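Long-range contact in De novo protein based on the inhibitor Amoebiasin-1 (Entamoeba histolytica, PDB 5SWK), which is an engineered scaffold that carries a p53 epitope to bind human MDM2, built on an inhibitor of cysteine proteases: residues M4-E8 with K23-H28. Numbering follows the deposited sequence.
Sequences MSLTE and KEIILH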
ATOM      1  N   MET D   4     -22.464 -14.692  22.266  1.00 55.71           N
ATOM      2  CA  MET D   4     -22.634 -15.440  21.024  1.00 52.92           C
ATOM      3  C   MET D   4     -21.717 -14.903  19.925  1.00 51.33           C
ATOM      4  O   MET D   4     -20.829 -15.608  19.446  1.00 52.92           O
ATOM      5  CB  MET D   4     -24.093 -15.393  20.567  1.00 52.24           C
ATOM      6  CG  MET D   4     -24.993 -16.390  21.280  1.00 57.13           C
ATOM      7  SD  MET D   4     -26.747 -16.084  20.993  1.00 62.81           S
ATOM      8  CE  MET D   4     -27.479 -17.130  22.253  1.00 47.61           C
ATOM      9  N   SER D   5     -21.935 -13.654  19.530  1.00 48.52           N
ATOM     10  CA  SER D   5     -21.108 -13.029  18.504  1.00 45.01           C
ATOM     11  C   SER D   5     -20.331 -11.856  19.084  1.00 41.87           C
ATOM     12  O   SER D   5     -20.803 -11.183  19.997  1.00 41.68           O
ATOM     13  CB  SER D   5     -21.967 -12.567  17.325  1.00 42.09           C
ATOM     14  OG  SER D   5     -22.937 -11.626  17.749  1.00 47.53           O
ATOM     15  N   LEU D   6     -19.135 -11.621  18.554  1.00 38.94           N
ATOM     16  CA  LEU D   6     -18.310 -10.512  19.014  1.00 36.59           C
ATOM     17  C   LEU D   6     -18.622  -9.265  18.203  1.00 35.49           C
ATOM     18  O   LEU D   6     -19.008  -9.355  17.040  1.00 33.15           O
ATOM     19  CB  LEU D   6     -16.821 -10.844  18.908  1.00 35.64           C
ATOM     20  CG  LEU D   6     -16.255 -12.022  19.706  1.00 39.29           C
ATOM     21  CD1 LEU D   6     -16.945 -12.174  21.055  1.00 38.62           C
ATOM     22  CD2 LEU D   6     -16.374 -13.296  18.911  1.00 36.19           C
ATOM     23  N   THR D   7     -18.470  -8.104  18.829  1.00 30.07           N
ATOM     24  CA  THR D   7     -18.702  -6.837  18.153  1.00 33.26           C
ATOM     25  C   THR D   7     -17.568  -5.884  18.488  1.00 35.20           C
ATOM     26  O   THR D   7     -16.558  -6.301  19.054  1.00 32.55           O
ATOM     27  CB  THR D   7     -20.048  -6.205  18.554  1.00 36.00           C
ATOM     28  OG1 THR D   7     -20.062  -5.960  19.962  1.00 41.50           O
ATOM     29  CG2 THR D   7     -21.203  -7.130  18.194  1.00 36.02           C
ATOM     30  N   GLU D   8     -17.740  -4.611  18.146  1.00 35.64           N
ATOM     31  CA  GLU D   8     -16.705  -3.601  18.370  1.00 37.35           C
ATOM     32  C   GLU D   8     -16.214  -3.574  19.821  1.00 37.75           C
ATOM     33  O   GLU D   8     -15.048  -3.283  20.087  1.00 35.17           O
ATOM     34  CB  GLU D   8     -17.223  -2.216  17.971  1.00 36.65           C
ATOM     35  CG  GLU D   8     -17.374  -2.005  16.459  1.00 39.38           C
ATOM     36  CD  GLU D   8     -18.714  -2.477  15.895  1.00 39.37           C
ATOM     37  OE1 GLU D   8     -19.465  -3.195  16.596  1.00 39.68           O
ATOM     38  OE2 GLU D   8     -19.019  -2.116  14.737  1.00 35.35           O
ATOM     39  N   LYS D  23     -16.804 -19.061  15.000  0.58 33.64           N
ATOM     40  CA  LYS D  23     -17.322 -17.944  15.775  0.58 33.57           C
ATOM     41  C   LYS D  23     -17.515 -16.778  14.831  0.58 33.22           C
ATOM     42  O   LYS D  23     -16.904 -16.728  13.765  0.58 32.12           O
ATOM     43  CB  LYS D  23     -16.380 -17.568  16.923  0.58 35.42           C
ATOM     44  CG  LYS D  23     -16.467 -18.490  18.132  0.58 35.48           C
ATOM     45  CD  LYS D  23     -17.619 -18.116  19.053  0.58 38.99           C
ATOM     46  CE  LYS D  23     -17.381 -16.765  19.716  0.58 40.28           C
ATOM     47  NZ  LYS D  23     -18.476 -16.385  20.656  0.58 43.42           N
ATOM     48  N   GLU D  24     -18.366 -15.840  15.224  1.00 30.14           N
ATOM     49  CA  GLU D  24     -18.705 -14.729  14.355  1.00 30.34           C
ATOM     50  C   GLU D  24     -18.394 -13.366  14.947  1.00 33.09           C
ATOM     51  O   GLU D  24     -18.767 -13.062  16.080  1.00 33.93           O
ATOM     52  CB  GLU D  24     -20.190 -14.807  13.991  1.00 35.50           C
ATOM     53  CG  GLU D  24     -20.630 -13.789  12.961  1.00 34.53           C
ATOM     54  CD  GLU D  24     -21.998 -14.110  12.390  1.00 40.29           C
ATOM     55  OE1 GLU D  24     -22.949 -14.266  13.184  1.00 43.14           O
ATOM     56  OE2 GLU D  24     -22.116 -14.223  11.153  1.00 44.06           O
ATOM     57  N   ILE D  25     -17.696 -12.552  14.159  1.00 27.93           N
ATOM     58  CA  ILE D  25     -17.465 -11.151  14.481  1.00 28.49           C
ATOM     59  C   ILE D  25     -18.372 -10.307  13.596  1.00 27.58           C
ATOM     60  O   ILE D  25     -18.459 -10.546  12.394  1.00 27.02           O
ATOM     61  CB  ILE D  25     -15.997 -10.750  14.249  1.00 28.86           C
ATOM     62  CG1 ILE D  25     -15.047 -11.715  14.965  1.00 28.69           C
ATOM     63  CG2 ILE D  25     -15.756  -9.312  14.679  1.00 29.09           C
ATOM     64  CD1 ILE D  25     -13.595 -11.536  14.538  1.00 27.56           C
ATOM     65  N   ILE D  26     -19.069  -9.341  14.184  1.00 24.52           N
ATOM     66  CA  ILE D  26     -19.938  -8.483  13.405  1.00 26.67           C
ATOM     67  C   ILE D  26     -19.571  -7.027  13.648  1.00 28.11           C
ATOM     68  O   ILE D  26     -19.559  -6.561  14.785  1.00 28.48           O
ATOM     69  CB  ILE D  26     -21.426  -8.712  13.744  1.00 27.28           C
ATOM     70  CG1 ILE D  26     -21.785 -10.195  13.609  1.00 29.71           C
ATOM     71  CG2 ILE D  26     -22.304  -7.860  12.844  1.00 27.52           C
ATOM     72  CD1 ILE D  26     -23.222 -10.530  13.983  1.00 34.41           C
ATOM     73  N   LEU D  27     -19.265  -6.309  12.571  1.00 26.67           N
ATOM     74  CA  LEU D  27     -18.842  -4.919  12.686  1.00 28.11           C
ATOM     75  C   LEU D  27     -19.615  -4.054  11.717  1.00 27.14           C
ATOM     76  O   LEU D  27     -19.804  -4.434  10.562  1.00 27.28           O
ATOM     77  CB  LEU D  27     -17.341  -4.790  12.416  1.00 27.14           C
ATOM     78  CG  LEU D  27     -16.411  -5.669  13.255  1.00 29.33           C
ATOM     79  CD1 LEU D  27     -15.032  -5.682  12.638  1.00 27.19           C
ATOM     80  CD2 LEU D  27     -16.346  -5.156  14.678  1.00 28.30           C
ATOM     81  N   HIS D  28     -20.084  -2.896  12.169  0.51 28.85           N
ATOM     82  CA  HIS D  28     -20.806  -2.017  11.262  0.51 30.60           C
ATOM     83  C   HIS D  28     -19.827  -1.389  10.283  0.51 30.76           C
ATOM     84  O   HIS D  28     -18.679  -1.109  10.622  0.51 27.69           O
ATOM     85  CB  HIS D  28     -21.579  -0.928  12.011  0.51 32.58           C
ATOM     86  CG  HIS D  28     -22.498  -0.135  11.131  0.51 32.23           C
ATOM     87  ND1 HIS D  28     -23.803  -0.506  10.888  0.51 34.12           N
ATOM     88  CD2 HIS D  28     -22.293   0.999  10.417  0.51 32.28           C
ATOM     89  CE1 HIS D  28     -24.365   0.368  10.072  0.51 34.89           C
ATOM     90  NE2 HIS D  28     -23.469   1.292   9.772  0.51 31.58           N
TER
HETATM   91  O   HOH W   1     -20.555 -16.682  17.007  1.00 42.70           O
HETATM   92  O   HOH W   2     -21.481  -4.562  15.244  1.00 37.72           O
HETATM   93  O   HOH W   3     -17.318  -0.466  13.124  1.00 38.09           O
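Leu6 buries the most surface in this contact, 84 Å², and its backbone makes both of the main-chain hydrogen bonds to segment 23-28. Leu6 N donates to Glu24 O at 2.9 Å, and Leu6 O accepts from Ile26 N at 2.9 Å. This is the parallel pattern: one residue bonds to the two neighbours of its partner, Ile25. The Leu6 and Ile25 CA atoms lie 4.7 Å apart, and both side chains point to the same buried face. Residues 5-6 thus add a short, weakly bonded strand, outermost in this chain, to strand 22-29 of the immunoglobulin-like chagasin-family domain. Strand 22-29 pairs along its other edge with strand 65-73, antiparallel. On the buried face Ile25 and Leu27 pack on Phe103 of a second subunit. Lys23 folds its chain along Leu6, with CE 3.7 Å from Leu6 CD2. Lys23 NZ donates to Met4 O at 2.8 Å, and a water links that oxygen to Glu24 N. Beyond Thr7 the main chain turns away into a short 3-10 segment, and the Glu8 side chain takes over. Glu8 OE2 accepts from His28 N at 2.9 Å. Two further waters join its carboxylate to Ile26 O and His28 O.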